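Local coordinates for putative sugar binding protein (Salmonella enterica subsp. enterica serovar Typhimurium, PDB 3KNZ), which probably binds phosphosugars or related carbohydrate derivatives through SIS domains like those of glucosamine-6-phosphate synthase, although its own activity is not established, at residues 40-45 with 174-179; 51-56 with 98-103; 69-74 with 168-173; 75-80 with 180-185; 125-130 with 141-146. All blocks are in the same frame, centred on the assembly; numbering follows the deposited sequence.

Contact 1 of 5, residues 40-45 with 174-179; sequences RAAQAL and LAVAGQ
The side-chain amide of Gln-179 turns one face to the backbone of Gln-43: Gln-43 CA stands over that face, 3.9 Å from Gln-179 CD. Gln-43 CB covers the same face, on the NE2 half. This overlap follows from the bend of the Gln-179 chain at chi2 (-77°), which folds the amide back across the helix it meets. The amide of Gln-43 is directed elsewhere, its NE2 bonding to Glu-47 on the same helix. Next to this polar rim the side chains that meet are apolar. Ala-42 CB presses on the turn 175-176, 3.5 Å from Ala-175 O and 3.9 Å from Ala-175 CB, and it also touches CG2 of Val-176 and CG of Gln-179. Val-176 CG2 continues the line to Leu-45, meeting Leu-45 CD1 at 3.7 Å with the two side chains at about a right angle. Ala-42 and Val-176 bring their CA atoms to 4.6 Å, consistent with the short 8.4 Å separation of axes that cross at -53°. Helix 36-47 lies across the C-terminal end of helix 161-179; Val-176 also touches Cys-76, and Ala-177 touches Trp-75, both of helix 59-76, while Leu-174 reaches helix 185-215.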
# COMPACT_ATOMS: atom_id res chain seq x y z
N ARG A 40 -5.87 -8.61 -28.90
CA ARG A 40 -4.78 -7.83 -29.49
C ARG A 40 -3.70 -7.56 -28.45
O ARG A 40 -2.51 -7.69 -28.73
CB ARG A 40 -5.27 -6.50 -30.07
CG ARG A 40 -6.03 -6.64 -31.37
CD ARG A 40 -6.32 -5.28 -32.00
NE ARG A 40 -7.18 -4.46 -31.15
CZ ARG A 40 -8.51 -4.52 -31.13
NH1 ARG A 40 -9.17 -5.36 -31.92
NH2 ARG A 40 -9.19 -3.72 -30.32
N ALA A 41 -4.13 -7.19 -27.24
CA ALA A 41 -3.22 -6.93 -26.13
C ALA A 41 -2.47 -8.20 -25.75
O ALA A 41 -1.28 -8.17 -25.45
CB ALA A 41 -3.97 -6.36 -24.93
N ALA A 42 -3.17 -9.34 -25.76
CA ALA A 42 -2.54 -10.61 -25.44
C ALA A 42 -1.50 -10.97 -26.51
O ALA A 42 -0.42 -11.45 -26.20
CB ALA A 42 -3.59 -11.70 -25.32
N GLN A 43 -1.84 -10.72 -27.77
CA GLN A 43 -0.92 -10.99 -28.88
C GLN A 43 0.31 -10.10 -28.79
O GLN A 43 1.44 -10.58 -28.90
CB GLN A 43 -1.61 -10.78 -30.22
CG GLN A 43 -0.68 -10.91 -31.42
CD GLN A 43 -1.36 -10.53 -32.73
OE1 GLN A 43 -2.58 -10.42 -32.80
NE2 GLN A 43 -0.56 -10.31 -33.78
N ALA A 44 0.09 -8.80 -28.59
CA ALA A 44 1.17 -7.82 -28.50
C ALA A 44 2.12 -8.12 -27.34
O ALA A 44 3.34 -7.93 -27.44
CB ALA A 44 0.59 -6.42 -28.35
N LEU A 45 1.56 -8.59 -26.23
CA LEU A 45 2.34 -8.93 -25.06
C LEU A 45 3.30 -10.05 -25.38
O LEU A 45 4.50 -9.96 -25.10
CB LEU A 45 1.39 -9.32 -23.92
CG LEU A 45 1.98 -9.86 -22.62
CD1 LEU A 45 0.91 -9.93 -21.55
CD2 LEU A 45 2.64 -11.22 -22.81
N LEU A 174 -6.97 -14.54 -19.17
CA LEU A 174 -7.42 -15.69 -19.95
C LEU A 174 -7.03 -15.54 -21.42
O LEU A 174 -6.75 -16.53 -22.10
CB LEU A 174 -8.92 -15.92 -19.80
CG LEU A 174 -9.34 -16.84 -18.64
CD1 LEU A 174 -8.40 -16.73 -17.44
CD2 LEU A 174 -10.79 -16.60 -18.23
N ALA A 175 -7.03 -14.29 -21.90
CA ALA A 175 -6.64 -14.01 -23.27
C ALA A 175 -5.14 -14.29 -23.44
O ALA A 175 -4.73 -14.88 -24.44
CB ALA A 175 -6.97 -12.57 -23.65
N VAL A 176 -4.34 -13.88 -22.46
CA VAL A 176 -2.90 -14.11 -22.51
C VAL A 176 -2.60 -15.61 -22.46
O VAL A 176 -1.75 -16.11 -23.20
CB VAL A 176 -2.14 -13.37 -21.38
CG1 VAL A 176 -0.69 -13.84 -21.29
CG2 VAL A 176 -2.22 -11.85 -21.58
N ALA A 177 -3.30 -16.33 -21.58
CA ALA A 177 -3.12 -17.78 -21.46
C ALA A 177 -3.51 -18.48 -22.77
O ALA A 177 -2.88 -19.46 -23.18
CB ALA A 177 -3.91 -18.34 -20.27
N GLY A 178 -4.54 -17.97 -23.43
CA GLY A 178 -4.98 -18.53 -24.70
C GLY A 178 -3.94 -18.36 -25.80
O GLY A 178 -3.54 -19.33 -26.44
N GLN A 179 -3.50 -17.12 -26.02
CA GLN A 179 -2.48 -16.83 -27.03
C GLN A 179 -1.24 -17.68 -26.85
O GLN A 179 -0.68 -18.18 -27.83
CB GLN A 179 -2.07 -15.36 -26.97
CG GLN A 179 -2.92 -14.43 -27.81
CD GLN A 179 -2.59 -14.52 -29.29
OE1 GLN A 179 -1.49 -14.91 -29.67
NE2 GLN A 179 -3.54 -14.13 -30.13

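Contact 2 of 5, residues 51-56 with 98-103; sequences TRIILT and KALVVG
Ile-54 packs beside Ala-99 and Val-101 on one face of the sheet, its CD1 3.7 Å from Ala-99 CB and its CB 4.0 Å from Val-101 CG2; CG1 lies anti to the carbonyl carbon (chi1 -60°), which carries CD1 back toward Ala-99. On the other face Leu-55 and Val-102 lie side by side, Leu-55 CD2 3.9 Å from Val-102 CB. A parallel ladder runs between: Arg-52 O and Ile-54 O accept from the N atoms of Leu-100 and Val-102, and Ile-54 N returns to Leu-100 O at 2.9 Å, almost straight at 177°. Thr-56 N bonds to Val-102 O, and the ladder runs on to Ile-104. Where the strands begin, Lys-98 O is gripped twice by Thr-51, from N at 2.7 Å and OG1 at 2.8 Å, on opposite faces of the carbonyl plane. Arg-52 sends its guanidinium to Asp-81 on the adjoining strand, and Thr-56 OG1 bonds to Cys-83 O at the far end. In these central strands of the SIS-domain sheet, alternate residues spend their backbone polarity on this ladder, the others on flanking strands; the face of Ile-53 and Leu-55 is apolar against helix 59-76, while that of Ile-54 also bears Arg-52 and Thr-56.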
# COMPACT_ATOMS: atom_id res chain seq x y z
N THR A 51 7.94 -8.73 -19.95
CA THR A 51 8.40 -9.61 -18.88
C THR A 51 7.57 -9.55 -17.60
O THR A 51 7.74 -10.39 -16.71
CB THR A 51 9.86 -9.29 -18.52
OG1 THR A 51 9.93 -8.04 -17.83
CG2 THR A 51 10.72 -9.22 -19.79
N ARG A 52 6.68 -8.57 -17.49
CA ARG A 52 5.83 -8.45 -16.30
C ARG A 52 4.62 -7.53 -16.55
O ARG A 52 4.62 -6.73 -17.49
CB ARG A 52 6.65 -7.89 -15.13
CG ARG A 52 7.06 -6.42 -15.28
CD ARG A 52 8.11 -5.97 -14.25
NE ARG A 52 7.81 -6.41 -12.88
CZ ARG A 52 8.34 -7.48 -12.29
NH1 ARG A 52 9.23 -8.24 -12.93
NH2 ARG A 52 8.00 -7.78 -11.05
N ILE A 53 3.59 -7.68 -15.74
CA ILE A 53 2.44 -6.78 -15.84
C ILE A 53 2.46 -5.85 -14.63
O ILE A 53 2.73 -6.29 -13.51
CB ILE A 53 1.06 -7.50 -15.92
CG1 ILE A 53 0.93 -8.37 -17.17
CG2 ILE A 53 -0.09 -6.47 -15.91
CD1 ILE A 53 1.59 -9.71 -17.06
N ILE A 54 2.20 -4.57 -14.87
CA ILE A 54 2.14 -3.57 -13.81
C ILE A 54 0.76 -2.93 -13.87
O ILE A 54 0.44 -2.25 -14.84
CB ILE A 54 3.22 -2.49 -14.00
CG1 ILE A 54 4.62 -3.11 -13.99
CG2 ILE A 54 3.10 -1.42 -12.93
CD1 ILE A 54 5.74 -2.10 -14.28
N LEU A 55 -0.08 -3.19 -12.87
CA LEU A 55 -1.41 -2.59 -12.79
C LEU A 55 -1.32 -1.37 -11.88
O LEU A 55 -0.90 -1.48 -10.73
CB LEU A 55 -2.41 -3.58 -12.19
CG LEU A 55 -2.44 -4.98 -12.80
CD1 LEU A 55 -3.55 -5.78 -12.12
CD2 LEU A 55 -2.66 -4.92 -14.30
N THR A 56 -1.71 -0.21 -12.39
CA THR A 56 -1.62 1.01 -11.59
C THR A 56 -2.91 1.82 -11.59
O THR A 56 -3.62 1.88 -12.59
CB THR A 56 -0.46 1.91 -12.07
OG1 THR A 56 -0.19 2.90 -11.07
CG2 THR A 56 -0.79 2.59 -13.41
N LYS A 98 10.94 -4.95 -19.43
CA LYS A 98 9.84 -4.53 -20.26
C LYS A 98 8.55 -5.03 -19.63
O LYS A 98 8.44 -6.20 -19.29
CB LYS A 98 10.00 -5.05 -21.68
CG LYS A 98 9.04 -4.44 -22.67
CD LYS A 98 9.56 -4.61 -24.08
CE LYS A 98 8.65 -3.94 -25.08
NZ LYS A 98 9.21 -3.97 -26.45
N ALA A 99 7.58 -4.13 -19.48
CA ALA A 99 6.32 -4.48 -18.85
C ALA A 99 5.12 -3.99 -19.64
O ALA A 99 5.25 -3.15 -20.54
CB ALA A 99 6.26 -3.86 -17.45
N LEU A 100 3.97 -4.54 -19.30
CA LEU A 100 2.71 -4.06 -19.83
C LEU A 100 2.14 -3.26 -18.67
O LEU A 100 1.73 -3.82 -17.66
CB LEU A 100 1.77 -5.20 -20.20
CG LEU A 100 0.34 -4.76 -20.51
CD1 LEU A 100 0.30 -3.96 -21.79
CD2 LEU A 100 -0.57 -5.96 -20.61
N VAL A 101 2.16 -1.94 -18.80
CA VAL A 101 1.61 -1.09 -17.77
C VAL A 101 0.16 -0.81 -18.10
O VAL A 101 -0.15 -0.23 -19.14
CB VAL A 101 2.38 0.23 -17.63
CG1 VAL A 101 1.66 1.17 -16.70
CG2 VAL A 101 3.80 -0.04 -17.13
N VAL A 102 -0.74 -1.27 -17.23
CA VAL A 102 -2.17 -1.08 -17.44
C VAL A 102 -2.66 0.01 -16.50
O VAL A 102 -2.63 -0.15 -15.29
CB VAL A 102 -2.97 -2.36 -17.17
CG1 VAL A 102 -4.44 -2.14 -17.47
CG2 VAL A 102 -2.42 -3.53 -17.99
N GLY A 103 -3.10 1.12 -17.07
CA GLY A 103 -3.63 2.22 -16.28
C GLY A 103 -5.11 1.97 -16.11
O GLY A 103 -5.80 1.72 -17.09

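Contact 3 of 5, residues 69-74 with 168-173; sequences RTFMQR and NLMLLA
Phe-71 and Met-170, a selenomethionine, cross at about a right angle, and the selenium sits over one face of the ring. Its SE atom is 4.5 Å from the centroid of the Phe-71 ring and 17° off the ring normal, the geometry of a Met-aromatic contact displaced toward the rim. The methylene carbons of Met-170 come closer still, CG lying 3.4 Å from Phe-71 CD2, while the backbone O of Met-170 faces the ring edge in plane, 3.5 Å from Phe-71 CE2. Phe-71 reaches across because its CG is anti to the backbone N (chi1 -169°). In the SIS-domain fold, helices 59-76 and 161-179 pack side by side on one face of the parallel sheet. Their segments run nearly parallel, 11° apart with axes 8.8 Å from each other, and Val-80 and Met-130 touch this pair from the sheet. Met-72, also a selenomethionine, lies between the helices on the side of the sheet: bends at chi2 and chi3 curl its end toward helix 161-179. Its SE lies 3.6 Å from Leu-169 O and 3.9 Å from Leu-169 CD2, again with the side chains crosswise, and its CE touches Ala-173 CB at 3.8 Å. The far side of helix 59-76 serves the dimer, where Arg-69 bonds to Met-87 and Thr-92 of the second subunit and Arg-74 forms a salt bridge with Glu-91 of that subunit.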
# COMPACT_ATOMS: atom_id res chain seq x y z
N ARG A 69 -4.88 -9.67 -8.82
CA ARG A 69 -3.45 -9.94 -8.94
C ARG A 69 -3.10 -11.42 -9.10
O ARG A 69 -2.49 -11.82 -10.10
CB ARG A 69 -2.67 -9.33 -7.76
CG ARG A 69 -1.14 -9.33 -7.95
CD ARG A 69 -0.41 -8.65 -6.78
NE ARG A 69 -0.46 -9.45 -5.56
CZ ARG A 69 0.50 -10.29 -5.17
NH1 ARG A 69 1.60 -10.44 -5.89
NH2 ARG A 69 0.37 -10.98 -4.04
N THR A 70 -3.48 -12.24 -8.13
CA THR A 70 -3.17 -13.67 -8.16
C THR A 70 -3.65 -14.36 -9.43
O THR A 70 -2.90 -15.10 -10.06
CB THR A 70 -3.81 -14.40 -6.98
OG1 THR A 70 -3.30 -13.86 -5.76
CG2 THR A 70 -3.52 -15.90 -7.04
N PHE A 71 -4.90 -14.13 -9.80
CA PHE A 71 -5.48 -14.75 -10.98
C PHE A 71 -4.67 -14.37 -12.20
O PHE A 71 -4.42 -15.20 -13.07
CB PHE A 71 -6.94 -14.31 -11.15
CG PHE A 71 -7.69 -15.10 -12.18
CD1 PHE A 71 -8.18 -16.36 -11.88
CD2 PHE A 71 -7.90 -14.59 -13.45
CE1 PHE A 71 -8.86 -17.10 -12.81
CE2 PHE A 71 -8.58 -15.33 -14.39
CZ PHE A 71 -9.06 -16.58 -14.08
N MSE A 72 -4.25 -13.11 -12.26
CA MSE A 72 -3.46 -12.66 -13.40
C MSE A 72 -2.07 -13.27 -13.45
O MSE A 72 -1.60 -13.63 -14.53
CB MSE A 72 -3.34 -11.15 -13.42
CG MSE A 72 -4.65 -10.44 -13.63
SE MSE A 72 -4.35 -8.94 -14.82
CE MSE A 72 -3.66 -9.92 -16.34
N GLN A 73 -1.42 -13.37 -12.30
CA GLN A 73 -0.09 -13.97 -12.24
C GLN A 73 -0.12 -15.36 -12.81
O GLN A 73 0.68 -15.72 -13.66
CB GLN A 73 0.41 -14.11 -10.81
CG GLN A 73 0.85 -12.86 -10.14
CD GLN A 73 1.32 -13.15 -8.73
OE1 GLN A 73 2.50 -13.00 -8.42
NE2 GLN A 73 0.40 -13.62 -7.89
N ARG A 74 -1.06 -16.15 -12.30
CA ARG A 74 -1.18 -17.54 -12.69
C ARG A 74 -1.38 -17.73 -14.18
O ARG A 74 -0.61 -18.44 -14.83
CB ARG A 74 -2.35 -18.18 -11.93
CG ARG A 74 -2.48 -19.68 -12.07
CD ARG A 74 -3.64 -20.18 -11.24
NE ARG A 74 -3.46 -19.80 -9.85
CZ ARG A 74 -4.45 -19.67 -8.97
NH1 ARG A 74 -5.71 -19.84 -9.34
NH2 ARG A 74 -4.18 -19.32 -7.72
N ASN A 168 -12.91 -7.73 -15.99
CA ASN A 168 -12.16 -7.27 -17.16
C ASN A 168 -10.70 -7.73 -17.06
O ASN A 168 -10.18 -8.35 -17.99
CB ASN A 168 -12.23 -5.73 -17.27
CG ASN A 168 -12.07 -5.23 -18.69
OD1 ASN A 168 -12.77 -5.69 -19.59
ND2 ASN A 168 -11.19 -4.26 -18.89
N LEU A 169 -10.06 -7.46 -15.93
CA LEU A 169 -8.68 -7.89 -15.67
C LEU A 169 -8.49 -9.40 -15.79
O LEU A 169 -7.47 -9.87 -16.30
CB LEU A 169 -8.23 -7.45 -14.27
CG LEU A 169 -7.86 -5.98 -14.07
CD1 LEU A 169 -8.01 -5.58 -12.61
CD2 LEU A 169 -6.45 -5.70 -14.59
N MSE A 170 -9.46 -10.16 -15.28
CA MSE A 170 -9.39 -11.63 -15.33
C MSE A 170 -9.54 -12.16 -16.75
O MSE A 170 -8.90 -13.16 -17.12
CB MSE A 170 -10.45 -12.26 -14.41
CG MSE A 170 -10.14 -12.09 -12.93
SE MSE A 170 -11.49 -12.87 -11.80
CE MSE A 170 -10.59 -12.75 -10.09
N LEU A 171 -10.37 -11.51 -17.56
CA LEU A 171 -10.53 -11.91 -18.95
C LEU A 171 -9.24 -11.63 -19.74
O LEU A 171 -8.90 -12.37 -20.66
CB LEU A 171 -11.73 -11.22 -19.60
CG LEU A 171 -13.09 -11.60 -19.01
CD1 LEU A 171 -14.19 -10.83 -19.73
CD2 LEU A 171 -13.34 -13.11 -19.05
N LEU A 172 -8.53 -10.57 -19.39
CA LEU A 172 -7.26 -10.29 -20.06
C LEU A 172 -6.30 -11.45 -19.81
O LEU A 172 -5.66 -11.95 -20.74
CB LEU A 172 -6.66 -8.96 -19.59
CG LEU A 172 -5.28 -8.61 -20.19
CD1 LEU A 172 -5.31 -8.66 -21.71
CD2 LEU A 172 -4.80 -7.24 -19.71
N ALA A 173 -6.23 -11.90 -18.56
CA ALA A 173 -5.36 -13.02 -18.16
C ALA A 173 -5.68 -14.29 -18.95
O ALA A 173 -4.78 -15.03 -19.34
CB ALA A 173 -5.48 -13.28 -16.67

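Contact 4 of 5, residues 75-80 with 180-185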
# COMPACT_ATOMS: atom_id res chain seq x y z
N TRP A 75 -2.38 -17.06 -14.73
CA TRP A 75 -2.74 -17.25 -16.14
C TRP A 75 -1.91 -16.46 -17.14
O TRP A 75 -1.87 -16.82 -18.32
CB TRP A 75 -4.23 -17.03 -16.33
CG TRP A 75 -5.01 -18.10 -15.63
CD1 TRP A 75 -5.81 -17.96 -14.54
CD2 TRP A 75 -5.02 -19.50 -15.96
NE1 TRP A 75 -6.34 -19.18 -14.18
CE2 TRP A 75 -5.86 -20.14 -15.04
CE3 TRP A 75 -4.40 -20.27 -16.95
CZ2 TRP A 75 -6.11 -21.50 -15.08
CZ3 TRP A 75 -4.64 -21.62 -16.99
CH2 TRP A 75 -5.49 -22.23 -16.06
N CYS A 76 -1.24 -15.40 -16.70
CA CYS A 76 -0.33 -14.67 -17.57
C CYS A 76 1.04 -15.32 -17.50
O CYS A 76 1.85 -15.19 -18.41
CB CYS A 76 -0.24 -13.20 -17.17
SG CYS A 76 -1.77 -12.27 -17.41
N ALA A 77 1.30 -16.02 -16.40
CA ALA A 77 2.58 -16.70 -16.19
C ALA A 77 3.70 -15.69 -16.09
O ALA A 77 4.83 -15.96 -16.45
CB ALA A 77 2.84 -17.69 -17.31
N LEU A 78 3.37 -14.50 -15.59
CA LEU A 78 4.33 -13.41 -15.43
C LEU A 78 4.12 -12.76 -14.08
O LEU A 78 3.05 -12.89 -13.47
CB LEU A 78 4.12 -12.34 -16.50
CG LEU A 78 4.49 -12.67 -17.95
CD1 LEU A 78 4.05 -11.55 -18.88
CD2 LEU A 78 5.98 -12.92 -18.06
N PRO A 79 5.16 -12.08 -13.57
CA PRO A 79 4.96 -11.34 -12.34
C PRO A 79 3.92 -10.25 -12.56
O PRO A 79 3.84 -9.71 -13.66
CB PRO A 79 6.33 -10.71 -12.08
CG PRO A 79 7.30 -11.57 -12.80
CD PRO A 79 6.57 -12.09 -14.00
N VAL A 80 3.14 -9.94 -11.53
CA VAL A 80 2.16 -8.87 -11.63
C VAL A 80 2.29 -7.90 -10.46
O VAL A 80 2.07 -8.28 -9.31
CB VAL A 80 0.74 -9.41 -11.67
CG1 VAL A 80 -0.27 -8.24 -11.57
CG2 VAL A 80 0.51 -10.26 -12.93
N GLN A 180 -0.81 -17.86 -25.61
CA GLN A 180 0.40 -18.60 -25.31
C GLN A 180 0.15 -20.11 -25.19
O GLN A 180 0.99 -20.85 -24.70
CB GLN A 180 1.04 -18.03 -24.05
CG GLN A 180 1.37 -16.53 -24.22
CD GLN A 180 1.87 -15.84 -22.96
OE1 GLN A 180 1.87 -16.41 -21.87
NE2 GLN A 180 2.29 -14.59 -23.12
N GLN A 181 -1.02 -20.53 -25.66
CA GLN A 181 -1.43 -21.94 -25.66
C GLN A 181 -1.27 -22.65 -24.31
O GLN A 181 -0.83 -23.81 -24.26
CB GLN A 181 -0.70 -22.71 -26.77
CG GLN A 181 -1.00 -22.18 -28.17
CD GLN A 181 -0.54 -23.13 -29.27
OE1 GLN A 181 -0.09 -24.24 -29.00
NE2 GLN A 181 -0.67 -22.70 -30.52
N ARG A 182 -1.64 -21.96 -23.24
CA ARG A 182 -1.59 -22.54 -21.89
C ARG A 182 -2.99 -22.68 -21.29
O ARG A 182 -3.14 -23.00 -20.11
CB ARG A 182 -0.70 -21.71 -20.96
CG ARG A 182 0.79 -21.80 -21.27
CD ARG A 182 1.64 -20.96 -20.32
NE ARG A 182 1.31 -19.53 -20.43
CZ ARG A 182 0.46 -18.88 -19.64
NH1 ARG A 182 -0.17 -19.51 -18.65
NH2 ARG A 182 0.24 -17.59 -19.84
N LEU A 183 -4.01 -22.44 -22.11
CA LEU A 183 -5.40 -22.56 -21.68
C LEU A 183 -6.19 -23.25 -22.80
O LEU A 183 -6.58 -22.60 -23.77
CB LEU A 183 -6.01 -21.18 -21.41
CG LEU A 183 -7.48 -21.14 -20.97
CD1 LEU A 183 -7.64 -21.67 -19.56
CD2 LEU A 183 -8.03 -19.73 -21.07
N ASP A 184 -6.41 -24.55 -22.68
CA ASP A 184 -7.15 -25.26 -23.72
C ASP A 184 -8.67 -25.05 -23.56
O ASP A 184 -9.13 -24.39 -22.62
CB ASP A 184 -6.76 -26.74 -23.79
CG ASP A 184 -7.09 -27.52 -22.53
OD1 ASP A 184 -8.03 -27.12 -21.80
OD2 ASP A 184 -6.43 -28.56 -22.29
N GLY A 185 -9.43 -25.61 -24.49
CA GLY A 185 -10.88 -25.49 -24.51
C GLY A 185 -11.54 -25.92 -23.22
O GLY A 185 -12.42 -25.23 -22.72
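Arg-182 reaches from one helix end to another, its NH2 bonding to Trp-75 O at 2.7 Å. Its backbone completes the Schellman motif that closes helix 161-179: Gln-181, with positive phi, is the C-prime residue, Gln-181 N pairs with Gly-178 O, and Arg-182 N with Ala-177 O. Trp-75 O belongs to the last turn of helix 59-76, and a positive guanidinium there would suit the negative end of the helix dipole. The carbonyl oxygen lies in the guanidinium plane, but NH2 stands 42° out of the carbonyl plane, not on a lone pair; a weak second bond comes from NH1. NH2 also donates to Gln-180 OE1 at 2.9 Å, nearly straight at 169° and in the guanidinium plane too, so one nitrogen serves two acceptors. NE adds a weak bond to the same Gln-180 OE1; Cys-76 O lies close to NH2, but the angle is too poor for a bond. The amide of Gln-180 is held at its other end, since NE2 bonds to Thr-46 of helix 36-47. Beyond these turns, Asp-184 N-caps helix 185-215 through OD1, and its own N pairs with Gln-187. Apolar and flat groups pack around these bonds. Leu-183 CD1 sits over the Trp-75 ring, 4.0 Å from Trp-75 CZ3, while Arg-182 O faces the ring edge in plane. Over the centre of the Arg-182 guanidinium lies Ala-77 CB, 3.5 Å above the plane.

Contact 5 of 5, residues 125-130 with 141-146; sequences HITASM and AADYIL
Side chain to backbone bonds dominate around Thr-127 and Asp-143. Thr-127 N donates to Asp-143 OD2 at 2.7 Å with an angle of 170°, meeting the oxygen on its anti side and 32° out of the carboxylate plane. Thr-127 OG1 is used twice: it donates to Ala-141 O at 2.6 Å and accepts from Asp-143 N at 3.1 Å. Its position between the backbone N and the carbonyl carbon (chi1 57°) turns it toward both. The other carboxylate oxygen of Asp-143 has its partner in Arg-121, a salt bridge to helix 111-122. These bonds tether the turn that leads into the edge strand 144-145 of the parallel SIS-domain sheet, next to strand 126-131, and there the backbone takes over. Ser-129 N donates to Tyr-144 O at 3.1 Å, and Leu-146 N reaches Ser-129 O at 2.8 Å in the carbonyl plane; the bond from Tyr-144 N to Thr-127 O is weak. Ser-129 OG has its polar partner in Asp-139 and packs on the methyl of Ala-142, its OG being 3.5 Å from Ala-142 CB. The apolar contacts lie on the face of Ala-128 and Tyr-144. Ile-126 CG2 approaches the Tyr-144 ring in its plane, at the edge, 3.7 Å from CE2. Leu-146 CD1 touches Ala-128 CB at 3.9 Å and also reaches CE of Met-130, a selenomethionine whose extended chain runs on toward helix 161-179.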
# COMPACT_ATOMS: atom_id res chain seq x y z
N HIS A 125 7.94 0.81 -22.46
CA HIS A 125 6.97 -0.16 -21.96
C HIS A 125 5.68 -0.05 -22.76
O HIS A 125 5.33 1.03 -23.23
CB HIS A 125 6.68 0.06 -20.47
CG HIS A 125 7.89 -0.05 -19.59
ND1 HIS A 125 8.43 -1.26 -19.22
CD2 HIS A 125 8.65 0.91 -19.00
CE1 HIS A 125 9.48 -1.05 -18.45
NE2 HIS A 125 9.64 0.26 -18.30
N ILE A 126 4.98 -1.17 -22.92
CA ILE A 126 3.70 -1.16 -23.63
C ILE A 126 2.66 -0.69 -22.63
O ILE A 126 2.72 -1.06 -21.46
CB ILE A 126 3.28 -2.56 -24.16
CG1 ILE A 126 4.28 -3.09 -25.20
CG2 ILE A 126 1.88 -2.51 -24.78
CD1 ILE A 126 5.55 -3.64 -24.61
N THR A 127 1.73 0.14 -23.07
CA THR A 127 0.69 0.64 -22.18
C THR A 127 -0.70 0.18 -22.61
O THR A 127 -0.94 -0.09 -23.79
CB THR A 127 0.68 2.17 -22.13
OG1 THR A 127 0.52 2.69 -23.45
CG2 THR A 127 1.97 2.68 -21.51
N ALA A 128 -1.60 0.09 -21.64
CA ALA A 128 -2.99 -0.28 -21.88
C ALA A 128 -3.87 0.52 -20.94
O ALA A 128 -3.42 0.95 -19.88
CB ALA A 128 -3.20 -1.76 -21.65
N SER A 129 -5.12 0.74 -21.32
CA SER A 129 -6.01 1.51 -20.48
C SER A 129 -7.25 0.71 -20.14
O SER A 129 -7.75 -0.05 -20.97
CB SER A 129 -6.41 2.80 -21.19
OG SER A 129 -7.10 2.53 -22.40
N MSE A 130 -7.72 0.87 -18.91
CA MSE A 130 -8.95 0.23 -18.45
C MSE A 130 -9.82 1.25 -17.76
O MSE A 130 -9.80 1.36 -16.53
CB MSE A 130 -8.69 -0.95 -17.51
CG MSE A 130 -8.17 -2.18 -18.21
SE MSE A 130 -8.31 -3.75 -17.10
CE MSE A 130 -7.44 -5.02 -18.30
N ALA A 141 -2.73 7.74 -23.73
CA ALA A 141 -1.41 7.19 -23.56
C ALA A 141 -1.46 5.68 -23.60
O ALA A 141 -0.60 5.02 -23.03
CB ALA A 141 -0.85 7.65 -22.23
N ALA A 142 -2.45 5.14 -24.29
CA ALA A 142 -2.64 3.70 -24.34
C ALA A 142 -2.36 3.10 -25.71
O ALA A 142 -2.93 3.51 -26.71
CB ALA A 142 -4.07 3.37 -23.93
N ASP A 143 -1.46 2.12 -25.75
CA ASP A 143 -1.20 1.38 -26.97
C ASP A 143 -2.39 0.47 -27.25
O ASP A 143 -2.65 0.09 -28.38
CB ASP A 143 0.04 0.50 -26.82
CG ASP A 143 1.28 1.31 -26.55
OD1 ASP A 143 1.50 2.31 -27.26
OD2 ASP A 143 2.06 0.92 -25.65
N TYR A 144 -3.10 0.09 -26.18
CA TYR A 144 -4.26 -0.79 -26.29
C TYR A 144 -5.39 -0.37 -25.36
O TYR A 144 -5.28 -0.47 -24.14
CB TYR A 144 -3.84 -2.24 -26.02
CG TYR A 144 -2.78 -2.70 -26.99
CD1 TYR A 144 -3.13 -3.20 -28.24
CD2 TYR A 144 -1.43 -2.58 -26.68
CE1 TYR A 144 -2.17 -3.60 -29.15
CE2 TYR A 144 -0.45 -2.98 -27.59
CZ TYR A 144 -0.83 -3.49 -28.82
OH TYR A 144 0.13 -3.88 -29.72
N ILE A 145 -6.48 0.13 -25.93
CA ILE A 145 -7.63 0.54 -25.14
C ILE A 145 -8.45 -0.70 -24.77
O ILE A 145 -9.10 -1.30 -25.63
CB ILE A 145 -8.55 1.53 -25.89
CG1 ILE A 145 -7.82 2.83 -26.20
CG2 ILE A 145 -9.78 1.84 -25.07
CD1 ILE A 145 -6.81 2.74 -27.32
N LEU A 146 -8.40 -1.09 -23.50
CA LEU A 146 -9.14 -2.26 -22.99
C LEU A 146 -10.35 -1.82 -22.14
O LEU A 146 -10.63 -2.38 -21.08
CB LEU A 146 -8.20 -3.14 -22.16
CG LEU A 146 -6.83 -3.47 -22.80
CD1 LEU A 146 -6.02 -4.39 -21.87
CD2 LEU A 146 -7.00 -4.09 -24.19

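How the contacts relate
Contacts 2 and 5 belong to one parallel sheet, joined where Gly-103 and strand 126-131 exchange backbone bonds. Contact 2 is central, with a regular ladder; contact 5 lies at the sheet edge within the chain and leans on threonine and aspartate side chains. Contacts 1, 3 and 4 follow helix 161-179 and its exit: contact 3, fully buried, is apolar and selenium-rich; contact 1 is buried packing of small and branched apolar side chains with a glutamine rim; contact 4, only partly buried, adds arginine bonds at helix ends to a little packing. Contacts 3 and 4 share helix 59-76; both, and contact 2 through Arg-52, come within reach of the second subunit.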